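Local coordinates for protein aminopeptidase YwaD (Bacillus subtilis, PDB 6HC6) that removes a range of amino acids from the N-termini of peptides, arginine, lysine and leucine among them, as a secreted two-zinc aminopeptidase of family M28, at residues Glu180-Met185 with His401-Ser406. Sequence-based numbering, arbitrary orientation.
Sequences ESLVPM and HTPEDS. With ZN (zinc ion), chain E.
Leu182 and Val183, in an irregular loop, lie against a type I beta turn from Thr402 to Asp405, and their closest CA atoms, those of Leu182 and Thr402, lie 6.8 Å apart. No hydrogen bond spans that gap; the contact is made by a few aliphatic groups. Val183 and Pro403 reach toward each other tip to tip, with Val183 CG1 3.6 Å from both CG and CD of the proline ring. CG1 stands anti to the carbonyl carbon of Val183 (chi1 -68°), and the branched side chain offers a compact methyl to a ring that is itself rigid. Leu182 is longer and crosses Glu404 at about a right angle: its CD1 rests 3.6 Å from Glu404 CG, so the methyl meets the methylene part of the acidic side chain.

The turn is well braced. Asp405 N donates to Thr402 O at 3.0 Å, closing it, while Thr402 OG1 accepts from Glu404 N at 2.9 Å in an ST turn, a role suited to a hydroxyl two residues earlier. Proline fits the second position of the turn because its ring fixes phi near the -60° required there. Asp405, buried, ties the turn to the start of helix 260-277, which carries the zinc ligand Asp262, by accepting from the backbone N atoms of Asn261 and Asp262.

Just before the turn, His401 directs its imidazole away from Val183 and binds zinc through NE2 at 2.1 Å; ND1 is hydrogen-bonded to Asp453, a second-shell carboxylate that orients the ring. Asp262, Glu295 and Glu452 bind the same ion. The contact thus joins a loop of the PA domain to the turn that follows the zinc ligand His401 in the M28 peptidase domain, a small surface contact between the two domains beside the two-zinc site.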
ATOM      1  N   GLU A 180     -17.893 -12.312  -0.102  1.00 32.33           N
ATOM      2  CA  GLU A 180     -18.252 -11.779  -1.407  1.00 35.94           C
ATOM      3  C   GLU A 180     -17.399 -10.554  -1.719  1.00 35.83           C
ATOM      4  O   GLU A 180     -17.021  -9.789  -0.827  1.00 39.43           O
ATOM      5  CB  GLU A 180     -19.740 -11.427  -1.454  1.00 53.32           C
ATOM      6  CG  GLU A 180     -20.074 -10.204  -2.288  1.00 66.63           C
ATOM      7  CD  GLU A 180     -21.566  -9.933  -2.359  1.00 86.07           C
ATOM      8  OE1 GLU A 180     -21.984  -9.141  -3.230  1.00 91.11           O
ATOM      9  OE2 GLU A 180     -22.319 -10.517  -1.547  1.00 92.29           O
ATOM     10  N   SER A 181     -17.068 -10.388  -2.999  1.00 32.80           N
ATOM     11  CA  SER A 181     -16.237  -9.265  -3.417  1.00 35.92           C
ATOM     12  C   SER A 181     -16.425  -9.042  -4.911  1.00 40.92           C
ATOM     13  O   SER A 181     -16.784  -9.958  -5.654  1.00 40.02           O
ATOM     14  CB  SER A 181     -14.758  -9.507  -3.084  1.00 37.98           C
ATOM     15  OG  SER A 181     -13.948  -8.365  -3.374  1.00 37.74           O
ATOM     16  N   LEU A 182     -16.171  -7.801  -5.341  1.00 36.81           N
ATOM     17  CA  LEU A 182     -16.241  -7.467  -6.761  1.00 40.35           C
ATOM     18  C   LEU A 182     -15.111  -8.105  -7.559  1.00 35.73           C
ATOM     19  O   LEU A 182     -15.251  -8.306  -8.769  1.00 35.43           O
ATOM     20  CB  LEU A 182     -16.187  -5.951  -6.955  1.00 36.27           C
ATOM     21  CG  LEU A 182     -17.334  -5.140  -6.375  1.00 41.36           C
ATOM     22  CD1 LEU A 182     -17.027  -3.660  -6.538  1.00 40.46           C
ATOM     23  CD2 LEU A 182     -18.610  -5.515  -7.079  1.00 44.87           C
ATOM     24  N   VAL A 183     -13.985  -8.396  -6.916  1.00 27.30           N
ATOM     25  CA  VAL A 183     -12.810  -8.891  -7.629  1.00 27.99           C
ATOM     26  C   VAL A 183     -12.252 -10.097  -6.890  1.00 29.13           C
ATOM     27  O   VAL A 183     -12.463 -10.265  -5.678  1.00 27.09           O
ATOM     28  CB  VAL A 183     -11.719  -7.804  -7.765  1.00 28.13           C
ATOM     29  CG1 VAL A 183     -12.179  -6.684  -8.683  1.00 34.36           C
ATOM     30  CG2 VAL A 183     -11.331  -7.300  -6.397  1.00 30.40           C
ATOM     31  N   PRO A 184     -11.516 -10.947  -7.595  1.00 26.77           N
ATOM     32  CA  PRO A 184     -10.829 -12.056  -6.926  1.00 29.17           C
ATOM     33  C   PRO A 184      -9.799 -11.517  -5.951  1.00 30.56           C
ATOM     34  O   PRO A 184      -9.158 -10.498  -6.204  1.00 29.18           O
ATOM     35  CB  PRO A 184     -10.182 -12.828  -8.085  1.00 25.65           C
ATOM     36  CG  PRO A 184     -10.106 -11.839  -9.210  1.00 29.26           C
ATOM     37  CD  PRO A 184     -11.321 -10.969  -9.055  1.00 31.35           C
ATOM     38  N   MET A 185      -9.672 -12.200  -4.816  1.00 37.20           N
ATOM     39  CA  MET A 185      -8.737 -11.803  -3.773  1.00 36.58           C
ATOM     40  C   MET A 185      -7.301 -12.096  -4.193  1.00 31.08           C
ATOM     41  O   MET A 185      -7.021 -13.077  -4.881  1.00 33.90           O
ATOM     42  CB  MET A 185      -9.058 -12.561  -2.481  1.00 37.67           C
ATOM     43  CG  MET A 185      -9.399 -14.032  -2.740  1.00 21.12           C
ATOM     44  SD  MET A 185      -8.762 -15.263  -1.558  1.00 41.15           S
ATOM     45  CE  MET A 185      -6.998 -15.115  -1.821  1.00 49.23           C
ATOM     46  N   HIS A 401      -9.292  -1.384  -1.666  1.00 24.15           N
ATOM     47  CA  HIS A 401      -8.751  -2.470  -2.490  1.00 15.73           C
ATOM     48  C   HIS A 401      -9.794  -3.077  -3.428  1.00 23.44           C
ATOM     49  O   HIS A 401      -9.704  -4.256  -3.794  1.00 24.71           O
ATOM     50  CB  HIS A 401      -8.109  -3.552  -1.611  1.00 18.58           C
ATOM     51  CG  HIS A 401      -6.758  -3.168  -1.085  1.00 15.04           C
ATOM     52  ND1 HIS A 401      -5.908  -4.075  -0.482  1.00 17.92           N
ATOM     53  CD2 HIS A 401      -6.108  -1.980  -1.079  1.00 15.59           C
ATOM     54  CE1 HIS A 401      -4.791  -3.459  -0.130  1.00 19.89           C
ATOM     55  NE2 HIS A 401      -4.895  -2.186  -0.470  1.00 15.19           N
ATOM     56  N   THR A 402     -10.775  -2.289  -3.856  1.00 18.63           N
ATOM     57  CA  THR A 402     -11.794  -2.715  -4.807  1.00 20.48           C
ATOM     58  C   THR A 402     -11.873  -1.708  -5.942  1.00 17.74           C
ATOM     59  O   THR A 402     -11.337  -0.598  -5.842  1.00 19.25           O
ATOM     60  CB  THR A 402     -13.184  -2.844  -4.157  1.00 26.00           C
ATOM     61  OG1 THR A 402     -13.764  -1.545  -4.025  1.00 28.56           O
ATOM     62  CG2 THR A 402     -13.129  -3.535  -2.786  1.00 30.61           C
ATOM     63  N   PRO A 403     -12.541  -2.060  -7.046  1.00 18.60           N
ATOM     64  CA  PRO A 403     -12.776  -1.060  -8.102  1.00 21.31           C
ATOM     65  C   PRO A 403     -13.559   0.141  -7.616  1.00 25.82           C
ATOM     66  O   PRO A 403     -13.578   1.169  -8.301  1.00 23.28           O
ATOM     67  CB  PRO A 403     -13.557  -1.845  -9.165  1.00 21.45           C
ATOM     68  CG  PRO A 403     -13.151  -3.256  -8.959  1.00 25.83           C
ATOM     69  CD  PRO A 403     -12.948  -3.413  -7.481  1.00 21.08           C
ATOM     70  N   GLU A 404     -14.218   0.044  -6.465  1.00 20.11           N
ATOM     71  CA  GLU A 404     -14.967   1.184  -5.949  1.00 22.74           C
ATOM     72  C   GLU A 404     -14.103   2.159  -5.155  1.00 24.43           C
ATOM     73  O   GLU A 404     -14.643   3.138  -4.631  1.00 22.99           O
ATOM     74  CB  GLU A 404     -16.140   0.700  -5.084  1.00 26.34           C
ATOM     75  CG  GLU A 404     -17.131  -0.168  -5.838  1.00 35.63           C
ATOM     76  CD  GLU A 404     -17.970   0.617  -6.820  1.00 59.30           C
ATOM     77  OE1 GLU A 404     -18.517   0.002  -7.763  1.00 71.05           O
ATOM     78  OE2 GLU A 404     -18.084   1.849  -6.647  1.00 68.03           O
ATOM     79  N   ASP A 405     -12.787   1.931  -5.044  1.00 18.10           N
ATOM     80  CA  ASP A 405     -11.885   2.940  -4.484  1.00 17.20           C
ATOM     81  C   ASP A 405     -11.626   4.002  -5.554  1.00 19.39           C
ATOM     82  O   ASP A 405     -10.535   4.130  -6.113  1.00 18.63           O
ATOM     83  CB  ASP A 405     -10.577   2.326  -3.993  1.00 16.72           C
ATOM     84  CG  ASP A 405      -9.700   3.339  -3.320  1.00 19.57           C
ATOM     85  OD1 ASP A 405      -8.523   3.033  -3.053  1.00 17.56           O
ATOM     86  OD2 ASP A 405     -10.196   4.455  -3.069  1.00 21.12           O
ATOM     87  N   SER A 406     -12.666   4.784  -5.822  1.00 21.74           N
ATOM     88  CA  SER A 406     -12.727   5.703  -6.945  1.00 22.05           C
ATOM     89  C   SER A 406     -12.967   7.117  -6.437  1.00 26.87           C
ATOM     90  O   SER A 406     -13.320   7.329  -5.277  1.00 23.70           O
ATOM     91  CB  SER A 406     -13.853   5.308  -7.896  1.00 20.75           C
ATOM     92  OG  SER A 406     -15.095   5.457  -7.222  1.00 24.38           O
TER
HETATM   93 ZN    ZN E 502      -3.386  -0.759  -0.017  1.00 21.49          ZN
HETATM   94  O   HOH W   1      -1.736   0.564   0.900  1.00 18.72           O